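Local structure of peptidoglycan-binding domain 1 (Burkholderia, 5NM7) at residues A83-L87 with V215-L219; L173-W178 with V196-V200; G179-I183 with Q210-F214. The protein is a modular phage endolysin that probably binds bacterial peptidoglycan through one domain and cleaves it with a lysozyme-like muramidase domain. All coordinates share one frame; numbering follows the deposited sequence.

Interaction 1. Residues A83-L87 with V215-L219; sequences AADRL and VRFVL. With GLY (glycine), chain E.
Val-215 sets a methyl group against one face of the Arg-86 guanidinium, so that an aliphatic branch rather than an acid meets the face of a charged group. CG1 of Val-215 lies over the centre of the guanidinium, 3.9 Å from its plane, and the same methyl touches Arg-86 CB at 3.7 Å. The arginine can wrap round it because its chain is bent at both chi2 (-76°) and chi3 (-58°), folding the guanidinium back across the valine. The charge is answered within the same partner helix: Arg-86 NH1 forms a salt bridge with Glu-212, which also pairs with Arg-216. Arg-86 NH2 meanwhile reaches Arg-216, whose CG approaches the guanidinium edge near its plane, and the shared carboxylate probably offsets the nearness of the two like charges.

The rest of the contact is mostly apolar. The other branch of Val-215, CG2, meets Ala-83 CB at 3.7 Å, one turn before the arginine. Leu-87 meets the partner helix with one methyl, CD2, which touches CG1 of Val-215, CG1 of Val-218 and CG of Leu-219, each at 4.0 Å. Leu-219 in turn sets CD2 3.8 Å from the backbone O of Arg-86. Leu-225 of helix 222-229 packs against Leu-87, Val-218 and Leu-219.

The two helical segments run nearly parallel, their axes inclined by 19° and 10.3 Å apart at closest approach, a spacing bridged by valine and leucine side chains. A bound glycine rests beside this seam: its CA is 4.0 Å from Ala-83 CB, and its amino group is hydrogen-bonded to Glu-212. The arrangement is a near-parallel helix pair, one edge of which, with Ala-83 and Arg-86, lines the pocket that holds glycine in this crystal.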
loop_
_atom_site.group_PDB
_atom_site.type_symbol
_atom_site.label_atom_id
_atom_site.label_comp_id
_atom_site.label_asym_id
_atom_site.label_seq_id
_atom_site.Cartn_x
_atom_site.Cartn_y
_atom_site.Cartn_z
ATOM N N ALA A 83 2.709 -6.650 11.792
ATOM C CA ALA A 83 1.382 -6.835 11.239
ATOM C C ALA A 83 0.965 -8.307 11.244
ATOM O O ALA A 83 -0.186 -8.625 11.593
ATOM C CB ALA A 83 1.279 -6.225 9.837
ATOM N N ALA A 84 1.891 -9.207 10.907
ATOM C CA ALA A 84 1.605 -10.649 10.945
ATOM C C ALA A 84 1.233 -11.107 12.353
ATOM O O ALA A 84 0.280 -11.862 12.557
ATOM C CB ALA A 84 2.791 -11.458 10.428
ATOM N N ASP A 85 1.974 -10.615 13.334
ATOM C CA ASP A 85 1.642 -10.879 14.741
ATOM C C ASP A 85 0.294 -10.324 15.152
ATOM O O ASP A 85 -0.489 -11.024 15.827
ATOM C CB ASP A 85 2.728 -10.348 15.649
ATOM C CG ASP A 85 4.080 -11.049 15.432
ATOM O OD1 ASP A 85 4.120 -12.153 14.845
ATOM O OD2 ASP A 85 5.093 -10.493 15.861
ATOM N N ARG A 86 0.005 -9.078 14.767
ATOM C CA ARG A 86 -1.279 -8.481 15.062
ATOM C C ARG A 86 -2.458 -9.254 14.499
ATOM O O ARG A 86 -3.531 -9.324 15.130
ATOM C CB ARG A 86 -1.353 -7.025 14.576
ATOM C CG ARG A 86 -0.516 -6.064 15.361
ATOM C CD ARG A 86 -1.194 -5.771 16.697
ATOM N NE ARG A 86 -2.533 -5.238 16.507
ATOM C CZ ARG A 86 -2.763 -4.014 16.086
ATOM N NH1 ARG A 86 -1.734 -3.222 15.860
ATOM N NH2 ARG A 86 -4.001 -3.570 15.932
ATOM N N LEU A 87 -2.293 -9.748 13.274
ATOM C CA LEU A 87 -3.355 -10.439 12.556
ATOM C C LEU A 87 -3.431 -11.929 12.837
ATOM O O LEU A 87 -4.448 -12.542 12.513
ATOM C CB LEU A 87 -3.182 -10.233 11.039
ATOM C CG LEU A 87 -3.346 -8.791 10.552
ATOM C CD1 LEU A 87 -2.767 -8.659 9.170
ATOM C CD2 LEU A 87 -4.789 -8.399 10.537
ATOM N N VAL A 215 -4.321 -3.124 9.121
ATOM C CA VAL A 215 -4.424 -4.207 10.118
ATOM C C VAL A 215 -5.737 -4.071 10.886
ATOM O O VAL A 215 -6.501 -5.045 11.031
ATOM C CB VAL A 215 -3.225 -4.189 11.066
ATOM C CG1 VAL A 215 -3.448 -5.056 12.286
ATOM C CG2 VAL A 215 -1.980 -4.646 10.315
ATOM N N ARG A 216 -6.010 -2.869 11.382
ATOM C CA ARG A 216 -7.276 -2.657 12.117
ATOM C C ARG A 216 -8.496 -2.921 11.257
ATOM O O ARG A 216 -9.490 -3.471 11.754
ATOM C CB ARG A 216 -7.329 -1.272 12.734
ATOM C CG ARG A 216 -6.238 -1.025 13.778
ATOM C CD ARG A 216 -6.331 0.422 14.224
ATOM N NE ARG A 216 -5.291 0.790 15.183
ATOM C CZ ARG A 216 -5.365 1.846 16.010
ATOM N NH1 ARG A 216 -6.438 2.622 16.032
ATOM N NH2 ARG A 216 -4.340 2.108 16.834
ATOM N N PHE A 217 -8.440 -2.515 9.987
ATOM C CA PHE A 217 -9.518 -2.685 9.033
ATOM C C PHE A 217 -9.845 -4.152 8.857
ATOM O O PHE A 217 -11.018 -4.549 8.907
ATOM C CB PHE A 217 -9.144 -2.074 7.701
ATOM C CG PHE A 217 -10.183 -2.217 6.646
ATOM C CD1 PHE A 217 -10.022 -3.152 5.646
ATOM C CD2 PHE A 217 -11.296 -1.384 6.598
ATOM C CE1 PHE A 217 -10.970 -3.254 4.655
ATOM C CE2 PHE A 217 -12.256 -1.488 5.612
ATOM C CZ PHE A 217 -12.090 -2.447 4.620
ATOM N N VAL A 218 -8.799 -4.944 8.718
ATOM C CA VAL A 218 -8.964 -6.391 8.548
ATOM C C VAL A 218 -9.480 -7.015 9.844
ATOM O O VAL A 218 -10.399 -7.849 9.806
ATOM C CB VAL A 218 -7.697 -7.063 8.057
ATOM C CG1 VAL A 218 -7.890 -8.561 7.943
ATOM C CG2 VAL A 218 -7.330 -6.516 6.670
ATOM N N LEU A 219 -8.913 -6.610 10.970
ATOM C CA LEU A 219 -9.367 -7.104 12.273
ATOM C C LEU A 219 -10.841 -6.823 12.523
ATOM O O LEU A 219 -11.515 -7.613 13.212
ATOM C CB LEU A 219 -8.510 -6.562 13.407
ATOM C CG LEU A 219 -7.089 -7.098 13.566
ATOM C CD1 LEU A 219 -6.293 -6.338 14.594
ATOM C CD2 LEU A 219 -7.073 -8.586 13.885
HETATM N N GLY E . 0.730 -3.179 12.973
HETATM C CA GLY E . 1.300 -2.705 11.664
HETATM C C GLY E . 2.316 -1.607 11.850
HETATM O O GLY E . 2.578 -1.283 13.003
HETATM O OXT GLY E . 2.916 -1.048 10.903
#

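Interaction 2. Residues L173-W178 with V196-V200; sequences LEATSW and VFAFV
Segment 173-178 turns a corner while its partner stays helical: Leu-173 and Glu-174 end helix 169-174, Ala-175 leaves helical geometry, and residues 176-178 continue as a strand. Residues 196-200 form the first turn of helix 196-205, and the backbones come nearest at Glu-174 and Val-196, whose CA atoms are 6.7 Å apart. Side chains bridge that separation, chiefly those of Leu-173 and Trp-178.

Leu-173 CB sits against Val-196 CG2 at 3.7 Å and also touches Val-200 CG2, while its CD1 extends to the Phe-197 ring, 3.5 Å from CE2. The leucine crosses both Phe-197 and Val-200 at about a right angle. Beside it, the aliphatic CG of Glu-174 rests on Val-196 CG2, its carboxylate being held by Gln-125 and Trp-188.

This corner belongs to the helix-to-sheet junction of the lysozyme-like domain, where strand 176-178 is the middle strand of a small three-stranded antiparallel sheet, and Trp-178 ties it back to the helix. Its NE1 donates to Leu-173 O over 3.3 Å in a nearly straight bond, with the oxygen in the indole plane; Thr-176 N donates to that same carbonyl. The bond thus helps fix the indole's rotation.

One indole face carries Thr-176 CG2, and the opposite one Val-200. The valine places both methyls there: CG1 lies 3.5 Å from CH2 of Trp-178, and CG2 makes a CH-pi contact 3.9 Å from the centroid of the six-membered ring. Phe-199, whose ring swings away from its own backbone N (chi1 172°), turns its edge to the five-membered part of the indole in an offset edge-to-face pair, planes at 88° and centroids 5.6 Å apart. Phe-199 also packs edge-to-face with Tyr-193.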
loop_
_atom_site.group_PDB
_atom_site.type_symbol
_atom_site.label_atom_id
_atom_site.label_comp_id
_atom_site.label_asym_id
_atom_site.label_seq_id
_atom_site.Cartn_x
_atom_site.Cartn_y
_atom_site.Cartn_z
ATOM N N LEU A 173 -12.912 14.292 5.198
ATOM C CA LEU A 173 -11.847 13.341 5.586
ATOM C C LEU A 173 -12.402 11.932 5.630
ATOM O O LEU A 173 -11.745 10.993 5.193
ATOM C CB LEU A 173 -11.233 13.707 6.911
ATOM C CG LEU A 173 -10.564 15.107 7.003
ATOM C CD1 LEU A 173 -10.136 15.384 8.429
ATOM C CD2 LEU A 173 -9.394 15.294 6.055
ATOM N N GLU A 174 -13.622 11.800 6.143
ATOM C CA GLU A 174 -14.336 10.501 6.121
ATOM C C GLU A 174 -14.591 9.934 4.717
ATOM O O GLU A 174 -14.574 8.706 4.528
ATOM C CB GLU A 174 -15.658 10.630 6.916
ATOM C CG GLU A 174 -15.429 10.758 8.408
ATOM C CD GLU A 174 -16.737 10.902 9.192
ATOM O OE1 GLU A 174 -17.770 11.185 8.570
ATOM O OE2 GLU A 174 -16.689 10.687 10.402
ATOM N N ALA A 175 -14.792 10.813 3.728
ATOM C CA ALA A 175 -15.046 10.474 2.357
ATOM C C ALA A 175 -13.751 10.355 1.531
ATOM O O ALA A 175 -13.824 10.318 0.291
ATOM C CB ALA A 175 -15.907 11.536 1.724
ATOM N N THR A 176 -12.612 10.256 2.192
ATOM C CA THR A 176 -11.342 10.142 1.492
ATOM C C THR A 176 -10.658 8.845 1.917
ATOM O O THR A 176 -10.747 8.459 3.079
ATOM C CB THR A 176 -10.475 11.363 1.802
ATOM O OG1 THR A 176 -11.178 12.515 1.344
ATOM C CG2 THR A 176 -9.128 11.285 1.083
ATOM N N SER A 177 -9.987 8.189 0.974
ATOM C CA SER A 177 -9.110 7.047 1.317
ATOM C C SER A 177 -7.678 7.460 1.519
ATOM O O SER A 177 -7.158 8.295 0.760
ATOM C CB SER A 177 -9.196 5.970 0.237
ATOM O OG SER A 177 -8.987 6.506 -1.059
ATOM N N TRP A 178 -6.992 6.842 2.470
ATOM C CA TRP A 178 -5.694 7.323 2.937
ATOM C C TRP A 178 -4.627 6.292 2.912
ATOM O O TRP A 178 -4.829 5.162 3.339
ATOM C CB TRP A 178 -5.831 7.789 4.384
ATOM C CG TRP A 178 -6.770 8.925 4.484
ATOM C CD1 TRP A 178 -8.132 8.880 4.604
ATOM C CD2 TRP A 178 -6.425 10.296 4.435
ATOM N NE1 TRP A 178 -8.653 10.123 4.607
ATOM C CE2 TRP A 178 -7.628 11.024 4.489
ATOM C CE3 TRP A 178 -5.213 10.977 4.313
ATOM C CZ2 TRP A 178 -7.664 12.407 4.480
ATOM C CZ3 TRP A 178 -5.252 12.347 4.285
ATOM C CH2 TRP A 178 -6.460 13.049 4.353
ATOM N N VAL A 196 -11.789 11.390 13.448
ATOM C CA VAL A 196 -11.269 11.332 12.063
ATOM C C VAL A 196 -9.975 12.156 11.917
ATOM O O VAL A 196 -9.095 11.799 11.146
ATOM C CB VAL A 196 -12.317 11.733 11.014
ATOM C CG1 VAL A 196 -12.591 13.234 11.027
ATOM C CG2 VAL A 196 -11.889 11.258 9.613
ATOM N N PHE A 197 -9.846 13.243 12.673
ATOM C CA PHE A 197 -8.642 14.065 12.605
ATOM C C PHE A 197 -7.430 13.338 13.111
ATOM O O PHE A 197 -6.362 13.450 12.525
ATOM C CB PHE A 197 -8.874 15.419 13.333
ATOM C CG PHE A 197 -10.032 16.170 12.770
ATOM C CD1 PHE A 197 -11.298 16.069 13.354
ATOM C CD2 PHE A 197 -9.893 16.912 11.622
ATOM C CE1 PHE A 197 -12.382 16.717 12.808
ATOM C CE2 PHE A 197 -10.975 17.578 11.075
ATOM C CZ PHE A 197 -12.227 17.465 11.660
ATOM N N ALA A 198 -7.589 12.558 14.173
ATOM C CA ALA A 198 -6.488 11.766 14.707
ATOM C C ALA A 198 -6.096 10.645 13.731
ATOM O O ALA A 198 -4.921 10.316 13.601
ATOM C CB ALA A 198 -6.826 11.177 16.075
ATOM N N PHE A 199 -7.092 10.058 13.083
ATOM C CA PHE A 199 -6.849 9.050 12.055
ATOM C C PHE A 199 -5.977 9.635 10.933
ATOM O O PHE A 199 -4.929 9.069 10.560
ATOM C CB PHE A 199 -8.157 8.516 11.493
ATOM C CG PHE A 199 -7.994 7.635 10.323
ATOM C CD1 PHE A 199 -7.629 6.309 10.498
ATOM C CD2 PHE A 199 -8.187 8.119 9.034
ATOM C CE1 PHE A 199 -7.467 5.472 9.393
ATOM C CE2 PHE A 199 -8.036 7.273 7.940
ATOM C CZ PHE A 199 -7.675 5.956 8.126
ATOM N N VAL A 200 -6.401 10.777 10.430
ATOM C CA VAL A 200 -5.670 11.438 9.360
ATOM C C VAL A 200 -4.264 11.839 9.805
ATOM O O VAL A 200 -3.308 11.648 9.060
ATOM C CB VAL A 200 -6.493 12.601 8.760
ATOM C CG1 VAL A 200 -5.667 13.456 7.788
ATOM C CG2 VAL A 200 -7.718 12.066 8.048
#

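Interaction 3. Residues G179-I183 with Q210-F214; sequences GAFQI and QLEAF. With GLY (glycine), chain E.
Phe-181 and Phe-214 meet at the apolar centre with their rings neither stacked nor perpendicular, but inclined at 32° with centroids 4.6 Å apart. CB of Phe-214 does much of the touching: it lies over one face of the Phe-181 ring, 3.6 Å from CG, in a CH-pi contact. The rings meet where CD1 of Phe-181 nears CD1 of Phe-214, also at 3.6 Å. Leu-211 lies alongside Phe-181, pointing the same way, and brings CD1 to within 3.7 Å of Phe-181 CE2. Its CD2 faces the bound glycine, 3.5 Å from OXT, next to Glu-212. Next to the aromatic pair, Ile-183 lays CG1 near both Ala-213 CB and the backbone of Phe-214.

Further out, polar groups take over at the type I turn from Gly-179 to Gln-182. The extended Gln-210 side chain (chi2 175°) reaches the turn, where OE1 accepts from Ala-180 N at 2.8 Å; the donor stands well above the amide carbonyl plane, 53° out of it. Gly-179 CA lies 3.3 Å from that same oxygen; the amide fills the place a side chain would take, and the positive phi also favours glycine. The other end of the amide, NE2, donates to the backbone oxygens of Met-203 and Gly-106, holding the group from both ends. A water adds a backbone-to-backbone link, accepting from Phe-181 N and donating to Gln-210 O. Within the turn, Gly-179 O accepts from both backbone N and NE2 of Gln-182, the latter on a lone pair at 2.8 Å.

The turn links strands 176-178 and 183-184, with Gln-182 and Ile-183 forming a G1 bulge opposite Trp-178. It packs on the middle of helix 207-219, while helix 91-101 adjoins both phenylalanines and helix 196-205 adjoins Ala-213.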
loop_
_atom_site.group_PDB
_atom_site.type_symbol
_atom_site.label_atom_id
_atom_site.label_comp_id
_atom_site.label_asym_id
_atom_site.label_seq_id
_atom_site.Cartn_x
_atom_site.Cartn_y
_atom_site.Cartn_z
ATOM N N GLY A 179 -3.462 6.701 2.420
ATOM C CA GLY A 179 -2.230 5.959 2.563
ATOM C C GLY A 179 -2.129 4.751 1.644
ATOM O O GLY A 179 -2.901 4.597 0.702
ATOM N N ALA A 180 -1.111 3.944 1.938
ATOM C CA ALA A 180 -0.657 2.869 1.075
ATOM C C ALA A 180 -1.755 1.839 0.838
ATOM O O ALA A 180 -1.818 1.251 -0.247
ATOM C CB ALA A 180 0.550 2.182 1.685
ATOM N N PHE A 181 -2.658 1.667 1.829
ATOM C CA PHE A 181 -3.795 0.736 1.680
ATOM C C PHE A 181 -5.142 1.380 1.428
ATOM O O PHE A 181 -6.158 0.711 1.388
ATOM C CB PHE A 181 -3.835 -0.198 2.901
ATOM C CG PHE A 181 -2.646 -1.068 2.973
ATOM C CD1 PHE A 181 -2.600 -2.278 2.281
ATOM C CD2 PHE A 181 -1.522 -0.660 3.630
ATOM C CE1 PHE A 181 -1.465 -3.044 2.293
ATOM C CE2 PHE A 181 -0.400 -1.459 3.667
ATOM C CZ PHE A 181 -0.357 -2.640 2.968
ATOM N N GLN A 182 -5.154 2.702 1.239
ATOM C CA GLN A 182 -6.341 3.422 0.840
ATOM C C GLN A 182 -7.553 3.092 1.720
ATOM O O GLN A 182 -8.618 2.687 1.222
ATOM C CB GLN A 182 -6.587 3.238 -0.659
ATOM C CG GLN A 182 -5.536 3.946 -1.495
ATOM C CD GLN A 182 -5.689 5.461 -1.422
ATOM O OE1 GLN A 182 -6.601 6.004 -2.034
ATOM N NE2 GLN A 182 -4.853 6.118 -0.655
ATOM N N ILE A 183 -7.340 3.230 3.021
ATOM C CA ILE A 183 -8.410 2.989 3.998
ATOM C C ILE A 183 -9.302 4.220 4.032
ATOM O O ILE A 183 -8.808 5.360 4.193
ATOM C CB ILE A 183 -7.840 2.633 5.357
ATOM C CG1 ILE A 183 -6.915 1.409 5.278
ATOM C CG2 ILE A 183 -8.967 2.423 6.369
ATOM C CD1 ILE A 183 -7.549 0.140 4.749
ATOM N N GLN A 210 -0.044 3.745 8.296
ATOM C CA GLN A 210 -0.964 3.421 7.214
ATOM C C GLN A 210 -1.237 1.918 7.169
ATOM O O GLN A 210 -2.373 1.513 6.948
ATOM C CB GLN A 210 -0.381 3.907 5.915
ATOM C CG GLN A 210 -0.282 5.411 5.893
ATOM C CD GLN A 210 0.402 5.916 4.642
ATOM O OE1 GLN A 210 0.729 5.149 3.747
ATOM N NE2 GLN A 210 0.571 7.223 4.563
ATOM N N LEU A 211 -0.198 1.128 7.375
ATOM C CA LEU A 211 -0.346 -0.345 7.513
ATOM C C LEU A 211 -1.167 -0.696 8.761
ATOM O O LEU A 211 -1.962 -1.624 8.716
ATOM C CB LEU A 211 0.983 -1.046 7.609
ATOM C CG LEU A 211 1.014 -2.572 7.850
ATOM C CD1 LEU A 211 0.315 -3.334 6.741
ATOM C CD2 LEU A 211 2.442 -3.028 7.997
ATOM N N GLU A 212 -0.969 0.038 9.858
ATOM C CA GLU A 212 -1.738 -0.201 11.099
ATOM C C GLU A 212 -3.219 -0.022 10.826
ATOM O O GLU A 212 -4.026 -0.797 11.329
ATOM C CB GLU A 212 -1.251 0.707 12.243
ATOM C CG GLU A 212 -2.077 0.691 13.541
ATOM C CD GLU A 212 -2.153 -0.646 14.227
ATOM O OE1 GLU A 212 -1.371 -1.594 13.955
ATOM O OE2 GLU A 212 -3.063 -0.814 15.080
ATOM N N ALA A 213 -3.586 0.984 10.010
ATOM C CA ALA A 213 -4.961 1.160 9.608
ATOM C C ALA A 213 -5.490 -0.037 8.866
ATOM O O ALA A 213 -6.628 -0.529 9.152
ATOM C CB ALA A 213 -5.172 2.410 8.800
ATOM N N PHE A 214 -4.686 -0.542 7.951
ATOM C CA PHE A 214 -5.059 -1.785 7.241
ATOM C C PHE A 214 -5.255 -2.944 8.204
ATOM O O PHE A 214 -6.252 -3.654 8.106
ATOM C CB PHE A 214 -4.035 -2.137 6.155
ATOM C CG PHE A 214 -4.171 -3.531 5.589
ATOM C CD1 PHE A 214 -5.011 -3.772 4.521
ATOM C CD2 PHE A 214 -3.460 -4.582 6.123
ATOM C CE1 PHE A 214 -5.156 -5.030 4.008
ATOM C CE2 PHE A 214 -3.612 -5.864 5.612
ATOM C CZ PHE A 214 -4.450 -6.071 4.549
HETATM N N GLY E . 0.730 -3.179 12.973
HETATM C CA GLY E . 1.300 -2.705 11.664
HETATM C C GLY E . 2.316 -1.607 11.850
HETATM O O GLY E . 2.578 -1.283 13.003
HETATM O OXT GLY E . 2.916 -1.048 10.903
HETATM O O HOH W 1 -3.388 2.813 4.364
#

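How the interactions relate
Interactions 1 and 3 share helix 207-219, interaction 3 on its middle and interaction 1 on its C-terminal end, their centres 11 Å apart. Interaction 2 sits on the preceding helix, 196-205, about 11 Å from interaction 3 and 19 Å from interaction 1. Along the chain, interactions 2 and 3 interleave, and both are nested within the loop that interaction 1 closes between helix 77-87 and helix 207-219. Strand 176-178 runs into the turn of interaction 3; helix 196-205 packs on the Trp-178 end of that strand, and helix 207-219 packs on the turn. Interactions 1 and 3 both touch the bound glycine, and Ala-83 packs on Leu-211 between them, linking that pocket to the core of the muramidase-like domain.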